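PDB 3NZE: putative transcriptional regulator, sugar-binding family from Arthrobacter aurescens, which probably acts as a DNA-binding transcriptional regulator of the SorC family, whose sugar-binding domain is likely to sense a carbohydrate effector. Local coordinates for residues Ala43-Arg48 / Asp250-Glu255; Arg48-Leu53 / Ile153-Val158; Gln119-Ala124 / Glu138-Arg143. All coordinates share one frame; numbering follows the deposited sequence. Where two conformers were deposited one is given.

Interactions 1 and 2 are neighbours along helix 35-50, share R48, and lie about 9 Å apart, centre to centre. Both set this helix on one sheet, interaction 1 against strand 250-254 and interaction 2 against strand 153-160; they meet where I252 CD1 packs 4.2 Å from T49 CG2. Interaction 3 stands apart, its centre about 30 Å from that of interaction 1 and about 23 Å from that of interaction 2, yet its helix 139-149 leads directly into strand 153-160. It is also the contact closest to a known site: the side chain of F120 is about 8 Å from that of E118, a calcium ligand seen in a crystal structure of this protein, though no calcium is bound to this chain here.

Interaction 1. Residues Ala43-Arg48 / Asp250-Glu255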
ATOM      1  N   ALA A  43      -9.645  -7.446   4.116  1.00 18.28           N
ATOM      2  CA  ALA A  43      -8.614  -7.234   5.124  1.00 24.34           C
ATOM      3  C   ALA A  43      -8.406  -8.462   6.003  1.00 17.38           C
ATOM      4  O   ALA A  43      -7.278  -8.757   6.411  1.00 21.77           O
ATOM      5  CB  ALA A  43      -8.951  -6.014   5.980  1.00 19.18           C
HETATM    6  N   MSE A  44      -9.486  -9.171   6.304  1.00 18.20           N
HETATM    7  CA  MSE A  44      -9.376 -10.415   7.060  1.00 19.42           C
HETATM    8  C   MSE A  44      -8.537 -11.451   6.324  1.00 23.31           C
HETATM    9  O   MSE A  44      -7.685 -12.103   6.922  1.00 20.95           O
HETATM   10  CB  MSE A  44     -10.751 -11.024   7.340  1.00 26.80           C
HETATM   11  CG  MSE A  44     -11.495 -10.403   8.474  1.00 35.98           C
HETATM   12 SE   MSE A  44     -12.977 -11.557   8.981  0.62 30.56          SE
HETATM   13  CE  MSE A  44     -12.021 -13.023   9.822  1.00 29.81           C
ATOM     14  N   GLN A  45      -8.786 -11.625   5.029  1.00 19.74           N
ATOM     15  CA  GLN A  45      -7.997 -12.582   4.270  1.00 18.95           C
ATOM     16  C   GLN A  45      -6.544 -12.120   4.190  1.00 17.84           C
ATOM     17  O   GLN A  45      -5.620 -12.923   4.281  1.00 20.71           O
ATOM     18  CB  GLN A  45      -8.568 -12.780   2.861  1.00 21.06           C
ATOM     19  CG  GLN A  45      -7.702 -13.670   1.978  1.00 21.21           C
ATOM     20  CD  GLN A  45      -7.621 -15.084   2.520  1.00 29.25           C
ATOM     21  OE1 GLN A  45      -8.644 -15.742   2.714  1.00 30.76           O
ATOM     22  NE2 GLN A  45      -6.402 -15.558   2.769  1.00 27.66           N
ATOM     23  N   ALA A  46      -6.337 -10.824   4.008  1.00 15.99           N
ATOM     24  CA  ALA A  46      -4.975 -10.317   3.914  1.00 17.43           C
ATOM     25  C   ALA A  46      -4.212 -10.622   5.208  1.00 16.42           C
ATOM     26  O   ALA A  46      -3.048 -11.025   5.174  1.00 17.35           O
ATOM     27  CB  ALA A  46      -4.973  -8.800   3.616  1.00 17.60           C
ATOM     28  N   ALA A  47      -4.860 -10.412   6.348  1.00 19.30           N
ATOM     29  CA  ALA A  47      -4.218 -10.674   7.634  1.00 20.17           C
ATOM     30  C   ALA A  47      -3.799 -12.133   7.730  1.00 26.96           C
ATOM     31  O   ALA A  47      -2.717 -12.460   8.222  1.00 21.89           O
ATOM     32  CB  ALA A  47      -5.173 -10.321   8.783  1.00 21.18           C
ATOM     33  N   ARG A  48      -4.679 -13.015   7.271  1.00 24.23           N
ATOM     34  CA  ARG A  48      -4.400 -14.441   7.296  1.00 23.80           C
ATOM     35  C   ARG A  48      -3.193 -14.765   6.420  1.00 27.01           C
ATOM     36  O   ARG A  48      -2.374 -15.621   6.759  1.00 31.06           O
ATOM     37  CB  ARG A  48      -5.628 -15.236   6.845  1.00 26.59           C
ATOM     38  CG  ARG A  48      -5.338 -16.702   6.605  1.00 39.35           C
ATOM     39  CD  ARG A  48      -6.615 -17.504   6.431  1.00 46.37           C
ATOM     40  NE  ARG A  48      -7.355 -17.608   7.683  1.00 56.15           N
ATOM     41  CZ  ARG A  48      -8.292 -18.520   7.917  1.00 62.31           C
ATOM     42  NH1 ARG A  48      -8.599 -19.408   6.980  1.00 65.76           N
ATOM     43  NH2 ARG A  48      -8.914 -18.549   9.088  1.00 64.23           N
ATOM     44  N   ASP A 250       2.528 -10.748  -3.835  1.00 16.84           N
ATOM     45  CA  ASP A 250       1.340 -11.400  -3.308  1.00 15.59           C
ATOM     46  C   ASP A 250       0.193 -10.398  -3.318  1.00 17.74           C
ATOM     47  O   ASP A 250       0.347  -9.264  -2.878  1.00 21.41           O
ATOM     48  CB  ASP A 250       1.580 -11.883  -1.877  1.00 16.64           C
ATOM     49  CG  ASP A 250       2.735 -12.867  -1.781  1.00 24.67           C
ATOM     50  OD1 ASP A 250       2.495 -14.093  -1.845  1.00 20.39           O
ATOM     51  OD2 ASP A 250       3.886 -12.414  -1.657  1.00 26.93           O
ATOM     52  N   LEU A 251      -0.945 -10.807  -3.847  1.00 14.13           N
ATOM     53  CA  LEU A 251      -2.068  -9.889  -3.997  1.00 15.81           C
ATOM     54  C   LEU A 251      -3.303 -10.464  -3.329  1.00 15.26           C
ATOM     55  O   LEU A 251      -3.618 -11.641  -3.512  1.00 18.06           O
ATOM     56  CB  LEU A 251      -2.330  -9.677  -5.491  1.00 14.23           C
ATOM     57  CG  LEU A 251      -3.572  -8.899  -5.918  1.00 17.44           C
ATOM     58  CD1 LEU A 251      -3.434  -7.431  -5.498  1.00 16.03           C
ATOM     59  CD2 LEU A 251      -3.768  -9.006  -7.423  1.00 16.23           C
ATOM     60  N   ILE A 252      -3.996  -9.643  -2.539  1.00 13.39           N
ATOM     61  CA  ILE A 252      -5.284 -10.026  -1.967  1.00 17.20           C
ATOM     62  C   ILE A 252      -6.321  -9.002  -2.414  1.00 16.24           C
ATOM     63  O   ILE A 252      -6.119  -7.801  -2.236  1.00 16.08           O
ATOM     64  CB  ILE A 252      -5.239 -10.075  -0.427  1.00 16.24           C
ATOM     65  CG1 ILE A 252      -4.157 -11.046   0.050  1.00 19.39           C
ATOM     66  CG2 ILE A 252      -6.608 -10.502   0.146  1.00 17.66           C
ATOM     67  CD1 ILE A 252      -2.856 -10.383   0.366  1.00 19.46           C
ATOM     68  N   LEU A 253      -7.412  -9.464  -3.026  1.00 14.99           N
ATOM     69  CA  LEU A 253      -8.424  -8.539  -3.533  1.00 16.70           C
ATOM     70  C   LEU A 253      -9.794  -9.188  -3.567  1.00 16.11           C
ATOM     71  O   LEU A 253      -9.912 -10.411  -3.526  1.00 18.67           O
ATOM     72  CB  LEU A 253      -8.050  -8.013  -4.924  1.00 15.88           C
ATOM     73  CG  LEU A 253      -8.329  -8.885  -6.157  1.00 14.89           C
ATOM     74  CD1 LEU A 253      -8.038  -8.106  -7.434  1.00 22.30           C
ATOM     75  CD2 LEU A 253      -7.527 -10.190  -6.152  1.00 15.99           C
ATOM     76  N   ASP A 254     -10.840  -8.362  -3.634  1.00 15.88           N
ATOM     77  CA  ASP A 254     -12.195  -8.888  -3.606  1.00 16.83           C
ATOM     78  C   ASP A 254     -12.589  -9.433  -4.972  1.00 19.61           C
ATOM     79  O   ASP A 254     -12.023  -9.039  -5.994  1.00 19.39           O
ATOM     80  CB  ASP A 254     -13.184  -7.803  -3.190  1.00 21.03           C
ATOM     81  CG  ASP A 254     -13.224  -6.651  -4.171  1.00 26.87           C
ATOM     82  OD1 ASP A 254     -12.252  -5.868  -4.198  1.00 25.68           O
ATOM     83  OD2 ASP A 254     -14.227  -6.542  -4.922  1.00 23.81           O
ATOM     84  N   GLU A 255     -13.580 -10.315  -4.959  1.00 18.77           N
ATOM     85  CA  GLU A 255     -14.081 -10.990  -6.151  1.00 19.87           C
ATOM     86  C   GLU A 255     -14.425 -10.024  -7.283  1.00 25.21           C
ATOM     87  O   GLU A 255     -14.046 -10.252  -8.427  1.00 20.47           O
ATOM     88  CB  GLU A 255     -15.305 -11.826  -5.766  1.00 26.73           C
ATOM     89  CG  GLU A 255     -15.955 -12.590  -6.898  1.00 33.86           C
ATOM     90  CD  GLU A 255     -17.188 -13.346  -6.429  1.00 43.56           C
ATOM     91  OE1 GLU A 255     -17.363 -13.501  -5.200  1.00 43.60           O
ATOM     92  OE2 GLU A 255     -17.983 -13.778  -7.288  1.00 44.89           O
TER
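I252 projects from strand 250-254 against helix 35-50 and meets Q45 and A46, the CA atoms of A46 and I252 being only 5.9 Å apart. The small methyl of A46 permits this closeness, and the isoleucine lies almost directly on the helix backbone. Apolar contacts carry the whole interface. With chi1 at -57°, I252 turns CG2 anti to its own N and directs its two branches to different places. CG2 reaches Q45 CG at 3.8 Å, the two side chains crossing at about a right angle, and lies 3.9 Å from A46 N. The other branch spans A46: CG1 is 4.0 Å from A46 CA, and CD1 is 4.2 Å from A46 CB. With an alanine in place of I252, both branches would be missing, and a gap would probably open under A46 while the CB and CG of Q45 lost this apolar neighbour. Polar groups are handled away from the interface. The Q45 chain bends at chi2 (64°), and its NE2 is hydrogen-bonded to T49 OG1 one turn along the helix; only the aliphatic part of Q45 faces the isoleucine. On the strand, D250 forms a salt bridge with R225, and D254 is the N-cap of helix 255-261. V71 of helix 66-73 and V229 of strand 225-230 also touch A46. Helix 35-50 belongs to the beta-alpha-beta crossover from strand 23-27 to strand 59-62 and here covers strand 250-254, one of the three strands that lie between them in the sheet, as in the helix-on-parallel-sheet layering of Rossmann-like folds.

Interaction 2. Residues Arg48-Leu53 / Ile153-Val158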
ATOM      1  N   ARG A  48      -4.679 -13.015   7.271  1.00 24.23           N
ATOM      2  CA  ARG A  48      -4.400 -14.441   7.296  1.00 23.80           C
ATOM      3  C   ARG A  48      -3.193 -14.765   6.420  1.00 27.01           C
ATOM      4  O   ARG A  48      -2.374 -15.621   6.759  1.00 31.06           O
ATOM      5  CB  ARG A  48      -5.628 -15.236   6.845  1.00 26.59           C
ATOM      6  CG  ARG A  48      -5.338 -16.702   6.605  1.00 39.35           C
ATOM      7  CD  ARG A  48      -6.615 -17.504   6.431  1.00 46.37           C
ATOM      8  NE  ARG A  48      -7.355 -17.608   7.683  1.00 56.15           N
ATOM      9  CZ  ARG A  48      -8.292 -18.520   7.917  1.00 62.31           C
ATOM     10  NH1 ARG A  48      -8.599 -19.408   6.980  1.00 65.76           N
ATOM     11  NH2 ARG A  48      -8.914 -18.549   9.088  1.00 64.23           N
ATOM     12  N   THR A  49      -3.082 -14.073   5.293  1.00 21.65           N
ATOM     13  CA  THR A  49      -1.969 -14.286   4.372  1.00 22.39           C
ATOM     14  C   THR A  49      -0.649 -13.700   4.874  1.00 25.38           C
ATOM     15  O   THR A  49       0.419 -14.285   4.678  1.00 23.62           O
ATOM     16  CB  THR A  49      -2.318 -13.750   2.973  1.00 23.22           C
ATOM     17  OG1 THR A  49      -3.412 -14.523   2.444  1.00 25.52           O
ATOM     18  CG2 THR A  49      -1.114 -13.848   2.052  1.00 23.91           C
ATOM     19  N   ILE A  50      -0.733 -12.551   5.534  1.00 20.17           N
ATOM     20  CA  ILE A  50       0.436 -11.863   6.066  1.00 17.60           C
ATOM     21  C   ILE A  50       1.127 -12.617   7.209  1.00 18.86           C
ATOM     22  O   ILE A  50       2.356 -12.628   7.304  1.00 21.31           O
ATOM     23  CB  ILE A  50       0.040 -10.468   6.570  1.00 20.72           C
ATOM     24  CG1 ILE A  50      -0.239  -9.545   5.387  1.00 22.39           C
ATOM     25  CG2 ILE A  50       1.122  -9.885   7.484  1.00 23.59           C
ATOM     26  CD1 ILE A  50      -0.907  -8.237   5.793  1.00 22.29           C
ATOM     27  N   GLY A  51       0.335 -13.226   8.084  1.00 22.92           N
ATOM     28  CA  GLY A  51       0.858 -13.872   9.279  1.00 22.35           C
ATOM     29  C   GLY A  51       2.074 -14.773   9.093  1.00 22.76           C
ATOM     30  O   GLY A  51       3.105 -14.571   9.740  1.00 24.19           O
ATOM     31  N   PRO A  52       1.955 -15.786   8.233  1.00 24.31           N
ATOM     32  CA  PRO A  52       3.048 -16.730   7.952  1.00 25.09           C
ATOM     33  C   PRO A  52       4.306 -16.045   7.400  1.00 25.01           C
ATOM     34  O   PRO A  52       5.389 -16.621   7.460  1.00 30.08           O
ATOM     35  CB  PRO A  52       2.451 -17.645   6.880  1.00 29.28           C
ATOM     36  CG  PRO A  52       0.983 -17.567   7.085  1.00 30.49           C
ATOM     37  CD  PRO A  52       0.704 -16.166   7.555  1.00 27.86           C
ATOM     38  N   LEU A  53       4.163 -14.836   6.875  1.00 23.39           N
ATOM     39  CA  LEU A  53       5.290 -14.142   6.253  1.00 27.65           C
ATOM     40  C   LEU A  53       6.019 -13.245   7.239  1.00 25.72           C
ATOM     41  O   LEU A  53       7.065 -12.683   6.916  1.00 25.86           O
ATOM     42  CB  LEU A  53       4.828 -13.324   5.042  1.00 23.45           C
ATOM     43  CG  LEU A  53       4.011 -14.118   4.017  1.00 24.35           C
ATOM     44  CD1 LEU A  53       3.635 -13.244   2.837  1.00 27.61           C
ATOM     45  CD2 LEU A  53       4.776 -15.343   3.547  1.00 33.39           C
ATOM     46  N   ILE A 153       9.903  -7.493   4.198  1.00 17.93           N
ATOM     47  CA  ILE A 153       8.608  -7.516   3.523  0.71 15.67           C
ATOM     48  C   ILE A 153       7.974  -6.126   3.530  1.00 20.70           C
ATOM     49  O   ILE A 153       8.296  -5.275   4.373  1.00 19.25           O
ATOM     50  CB  ILE A 153       7.617  -8.576   4.110  0.71 21.64           C
ATOM     51  CG1 ILE A 153       7.003  -8.115   5.431  0.71 20.59           C
ATOM     52  CG2 ILE A 153       8.291  -9.949   4.251  0.71 24.86           C
ATOM     53  CD1 ILE A 153       5.997  -9.122   6.012  0.71 22.71           C
ATOM     54  N   ALA A 154       7.114  -5.872   2.547  1.00 16.51           N
ATOM     55  CA  ALA A 154       6.403  -4.592   2.451  1.00 17.04           C
ATOM     56  C   ALA A 154       4.927  -4.910   2.349  1.00 17.94           C
ATOM     57  O   ALA A 154       4.551  -5.845   1.657  1.00 17.40           O
ATOM     58  CB  ALA A 154       6.848  -3.811   1.219  1.00 15.75           C
ATOM     59  N   ILE A 155       4.090  -4.146   3.043  1.00 15.02           N
ATOM     60  CA  ILE A 155       2.650  -4.374   2.988  1.00 12.35           C
ATOM     61  C   ILE A 155       1.978  -3.069   2.658  1.00 14.99           C
ATOM     62  O   ILE A 155       2.241  -2.061   3.314  1.00 15.82           O
ATOM     63  CB  ILE A 155       2.095  -4.868   4.340  1.00 18.81           C
ATOM     64  CG1 ILE A 155       2.936  -6.030   4.873  1.00 18.29           C
ATOM     65  CG2 ILE A 155       0.628  -5.285   4.189  1.00 16.48           C
ATOM     66  CD1 ILE A 155       2.608  -6.440   6.310  1.00 17.85           C
ATOM     67  N   PHE A 156       1.103  -3.078   1.660  1.00 16.07           N
ATOM     68  CA  PHE A 156       0.527  -1.830   1.168  1.00 15.88           C
ATOM     69  C   PHE A 156      -0.781  -2.010   0.423  1.00 16.65           C
ATOM     70  O   PHE A 156      -1.041  -3.060  -0.168  1.00 17.09           O
ATOM     71  CB  PHE A 156       1.510  -1.088   0.256  1.00 16.21           C
ATOM     72  CG  PHE A 156       2.078  -1.936  -0.866  1.00 13.54           C
ATOM     73  CD1 PHE A 156       1.411  -2.055  -2.080  1.00 13.02           C
ATOM     74  CD2 PHE A 156       3.282  -2.593  -0.696  1.00 15.46           C
ATOM     75  CE1 PHE A 156       1.944  -2.824  -3.117  1.00 16.57           C
ATOM     76  CE2 PHE A 156       3.829  -3.363  -1.730  1.00 16.84           C
ATOM     77  CZ  PHE A 156       3.157  -3.474  -2.940  1.00 18.56           C
ATOM     78  N   GLY A 157      -1.585  -0.951   0.430  1.00 13.98           N
ATOM     79  CA  GLY A 157      -2.729  -0.853  -0.454  1.00 15.53           C
ATOM     80  C   GLY A 157      -2.352  -0.052  -1.695  1.00 16.01           C
ATOM     81  O   GLY A 157      -1.178   0.235  -1.938  1.00 19.16           O
ATOM     82  N   VAL A 158      -3.352   0.308  -2.491  1.00 15.73           N
ATOM     83  CA  VAL A 158      -3.107   1.029  -3.736  1.00 19.00           C
ATOM     84  C   VAL A 158      -4.082   2.192  -3.858  1.00 21.08           C
ATOM     85  O   VAL A 158      -5.295   2.008  -3.711  1.00 23.85           O
ATOM     86  CB  VAL A 158      -3.292   0.106  -4.962  1.00 20.81           C
ATOM     87  CG1 VAL A 158      -3.006   0.860  -6.262  1.00 24.84           C
ATOM     88  CG2 VAL A 158      -2.374  -1.106  -4.860  1.00 20.56           C
TER
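I50 and I155 face each other with their CA atoms 8.4 Å apart and L53 and I153 with theirs 7.9 Å apart, leaving room between strand 153-160 and the C-terminal part of helix 35-50 with its following residues for side chains to meet. I50 and I155 reach toward each other tip to tip. I50 CD1 is 3.7 Å from I155 CG2 and 4.0 Å from I155 CD1, while I50 CG2 lies 3.9 Å from I155 CD1, so two methyls from each side chain share the contact. In I50, chi1 of -73° sets CG2 anti to the backbone N, and the extended chi2 (168°) carries CD1 forward to the strand. The second pair is looser. In one of its two conformers, I153 points CD1 at the backbone of L53, 3.8 Å from L53 O, with L53 CB farther off at 4.5 Å; this detail is less certain than the isoleucine pair. The turn that presents L53 is closed by the backbone bond from L53 N to I50 O. Around the pair, V71 and Y113 also touch I50, and L68 and F109 touch I155, so helices 66-73 and 99-113 join the same apolar layer. With no hydrogen bond or charge pair between the segments, helix and strand are held by hydrophobic burial and by the fit of methyl groups on branched side chains, not by directional bonds.

Interaction 3. Residues Gln119-Ala124 / Glu138-Arg143; sequences QFPVPA and ERSVQR
V141, on the first turn of helix 139-149, packs against F120 and V122 in the loop that follows strand 116-118. Its CB divides the contact between two methyls. One, CG1, is anti to the backbone N (chi1 173°) and comes obliquely to the F120 ring, 3.9 Å from F120 CE1. The other, CG2, meets V122 CG1 at 3.7 Å, the two valines crossing at about a right angle. V122 also serves the ring from within the loop: its CG2 sits 3.6 Å above the plane of F120, offset toward the rim. The inverse gamma turn centred on P121, closed by V122 N to F120 O at 2.8 Å, brings F120 and V122 together, V122 directed at the helix and F120 reaching V141 with its ring. P121, at the outer side, lies against S140, its CG 4.3 Å from both S140 OG and S140 O. Farther along the same helix, I144, L145 and Q148 also lie against F120. M135, from the preceding helix 129-135, touches both V122 and V141, and W136 reaches V141 from the linker between the two helices.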
ATOM      1  N   GLN A 119       8.600   4.725  13.840  1.00 23.38           N
ATOM      2  CA  GLN A 119       7.819   5.674  13.063  1.00 25.16           C
ATOM      3  C   GLN A 119       8.662   6.718  12.349  1.00 21.41           C
ATOM      4  O   GLN A 119       9.860   6.869  12.602  1.00 27.71           O
ATOM      5  CB  GLN A 119       6.735   6.319  13.931  1.00 26.13           C
ATOM      6  CG  GLN A 119       5.720   5.281  14.368  1.00 27.64           C
ATOM      7  CD  GLN A 119       4.403   5.872  14.788  1.00 32.67           C
ATOM      8  OE1 GLN A 119       4.037   5.795  15.956  1.00 34.78           O
ATOM      9  NE2 GLN A 119       3.670   6.456  13.832  1.00 31.00           N
ATOM     10  N   PHE A 120       7.999   7.452  11.465  1.00 21.00           N
ATOM     11  CA  PHE A 120       8.643   8.274  10.451  1.00 19.32           C
ATOM     12  C   PHE A 120       8.217   9.716  10.753  1.00 22.78           C
ATOM     13  O   PHE A 120       7.067  10.076  10.520  1.00 22.12           O
ATOM     14  CB  PHE A 120       8.092   7.810   9.095  1.00 24.79           C
ATOM     15  CG  PHE A 120       8.912   8.218   7.888  1.00 24.51           C
ATOM     16  CD1 PHE A 120      10.237   8.603   7.998  1.00 23.37           C
ATOM     17  CD2 PHE A 120       8.342   8.177   6.625  1.00 23.32           C
ATOM     18  CE1 PHE A 120      10.970   8.960   6.863  1.00 25.51           C
ATOM     19  CE2 PHE A 120       9.053   8.535   5.500  1.00 22.91           C
ATOM     20  CZ  PHE A 120      10.373   8.922   5.612  1.00 22.70           C
ATOM     21  N   PRO A 121       9.138  10.541  11.290  1.00 19.50           N
ATOM     22  CA  PRO A 121       8.725  11.863  11.797  1.00 21.17           C
ATOM     23  C   PRO A 121       8.616  12.913  10.691  1.00 23.58           C
ATOM     24  O   PRO A 121       9.286  13.947  10.743  1.00 23.13           O
ATOM     25  CB  PRO A 121       9.858  12.225  12.760  1.00 25.58           C
ATOM     26  CG  PRO A 121      11.053  11.594  12.147  1.00 22.55           C
ATOM     27  CD  PRO A 121      10.550  10.258  11.603  1.00 21.88           C
ATOM     28  N   VAL A 122       7.763  12.642   9.710  1.00 20.39           N
ATOM     29  CA  VAL A 122       7.579  13.518   8.556  1.00 22.11           C
ATOM     30  C   VAL A 122       6.085  13.592   8.230  1.00 16.22           C
ATOM     31  O   VAL A 122       5.335  12.655   8.553  1.00 17.42           O
ATOM     32  CB  VAL A 122       8.381  13.005   7.327  1.00 30.12           C
ATOM     33  CG1 VAL A 122       9.816  12.662   7.726  1.00 26.52           C
ATOM     34  CG2 VAL A 122       7.719  11.800   6.725  1.00 26.26           C
ATOM     35  N   PRO A 123       5.634  14.704   7.614  1.00 18.97           N
ATOM     36  CA  PRO A 123       4.196  14.844   7.330  1.00 16.87           C
ATOM     37  C   PRO A 123       3.731  13.850   6.259  1.00 17.95           C
ATOM     38  O   PRO A 123       4.549  13.118   5.707  1.00 17.33           O
ATOM     39  CB  PRO A 123       4.065  16.284   6.809  1.00 20.55           C
ATOM     40  CG  PRO A 123       5.372  16.967   7.146  1.00 24.91           C
ATOM     41  CD  PRO A 123       6.406  15.899   7.215  1.00 20.63           C
ATOM     42  N   ALA A 124       2.439  13.850   5.951  1.00 17.33           N
ATOM     43  CA  ALA A 124       1.882  12.883   5.000  1.00 19.62           C
ATOM     44  C   ALA A 124       2.450  13.037   3.595  1.00 20.85           C
ATOM     45  O   ALA A 124       2.538  12.070   2.856  1.00 20.19           O
ATOM     46  CB  ALA A 124       0.347  12.997   4.958  1.00 22.05           C
ATOM     47  N   GLU A 138      18.067  15.446   7.107  1.00 23.26           N
ATOM     48  CA  GLU A 138      17.997  15.378   8.558  1.00 22.12           C
ATOM     49  C   GLU A 138      18.356  13.975   9.026  1.00 21.99           C
ATOM     50  O   GLU A 138      17.867  12.992   8.477  1.00 21.43           O
ATOM     51  CB  GLU A 138      16.585  15.729   9.018  1.00 21.53           C
ATOM     52  CG  GLU A 138      16.217  17.182   8.734  1.00 20.60           C
ATOM     53  CD  GLU A 138      16.899  18.153   9.703  1.00 21.37           C
ATOM     54  OE1 GLU A 138      16.905  17.867  10.914  1.00 23.52           O
ATOM     55  OE2 GLU A 138      17.409  19.200   9.246  1.00 26.52           O
ATOM     56  N   ARG A 139      19.181  13.875  10.063  1.00 24.98           N
ATOM     57  CA  ARG A 139      19.557  12.554  10.574  1.00 22.78           C
ATOM     58  C   ARG A 139      18.350  11.766  11.089  1.00 23.24           C
ATOM     59  O   ARG A 139      18.272  10.549  10.927  1.00 20.62           O
ATOM     60  CB  ARG A 139      20.632  12.683  11.655  1.00 19.22           C
ATOM     61  CG  ARG A 139      21.984  13.088  11.105  1.00 25.44           C
ATOM     62  CD  ARG A 139      22.904  13.556  12.212  1.00 27.02           C
ATOM     63  NE  ARG A 139      22.290  14.644  12.954  1.00 29.02           N
ATOM     64  CZ  ARG A 139      22.743  15.112  14.111  1.00 32.42           C
ATOM     65  NH1 ARG A 139      22.107  16.106  14.709  1.00 31.11           N
ATOM     66  NH2 ARG A 139      23.819  14.579  14.673  1.00 36.31           N
ATOM     67  N   SER A 140      17.400  12.464  11.703  1.00 21.96           N
ATOM     68  CA  SER A 140      16.225  11.795  12.234  1.00 20.72           C
ATOM     69  C   SER A 140      15.480  11.083  11.118  1.00 23.84           C
ATOM     70  O   SER A 140      14.948   9.992  11.315  1.00 22.36           O
ATOM     71  CB  SER A 140      15.302  12.801  12.922  1.00 22.65           C
ATOM     72  OG  SER A 140      14.797  13.716  11.972  1.00 25.10           O
ATOM     73  N   VAL A 141      15.446  11.703   9.945  1.00 21.36           N
ATOM     74  CA  VAL A 141      14.752  11.120   8.806  1.00 19.39           C
ATOM     75  C   VAL A 141      15.592  10.011   8.189  1.00 21.93           C
ATOM     76  O   VAL A 141      15.090   8.917   7.922  1.00 24.81           O
ATOM     77  CB  VAL A 141      14.401  12.175   7.743  1.00 21.07           C
ATOM     78  CG1 VAL A 141      13.837  11.512   6.496  1.00 25.03           C
ATOM     79  CG2 VAL A 141      13.408  13.190   8.317  1.00 22.00           C
ATOM     80  N   GLN A 142      16.875  10.297   7.996  1.00 21.85           N
ATOM     81  CA  GLN A 142      17.795   9.368   7.338  1.00 27.05           C
ATOM     82  C   GLN A 142      17.887   8.025   8.056  1.00 28.25           C
ATOM     83  O   GLN A 142      18.003   6.979   7.415  1.00 25.50           O
ATOM     84  CB  GLN A 142      19.183  10.003   7.200  1.00 26.85           C
ATOM     85  CG  GLN A 142      19.226  11.132   6.189  1.00 34.64           C
ATOM     86  CD  GLN A 142      20.523  11.929   6.229  1.00 46.13           C
ATOM     87  OE1 GLN A 142      21.304  11.837   7.181  1.00 43.28           O
ATOM     88  NE2 GLN A 142      20.752  12.724   5.191  1.00 49.47           N
ATOM     89  N   ARG A 143      17.823   8.040   9.386  1.00 26.38           N
ATOM     90  CA  ARG A 143      17.901   6.798  10.143  0.52 31.35           C
ATOM     91  C   ARG A 143      16.697   5.902   9.843  1.00 31.28           C
ATOM     92  O   ARG A 143      16.805   4.677   9.822  1.00 29.62           O
ATOM     93  CB  ARG A 143      18.010   7.081  11.639  0.52 36.96           C
ATOM     94  CG  ARG A 143      19.293   7.796  12.058  0.52 45.98           C
ATOM     95  CD  ARG A 143      20.521   6.897  11.945  0.52 53.46           C
ATOM     96  NE  ARG A 143      20.974   6.737  10.567  0.52 60.30           N
ATOM     97  CZ  ARG A 143      21.660   7.658   9.896  0.52 67.44           C
ATOM     98  NH1 ARG A 143      21.965   8.812  10.474  0.52 69.28           N
ATOM     99  NH2 ARG A 143      22.035   7.429   8.645  0.52 68.16           N
TER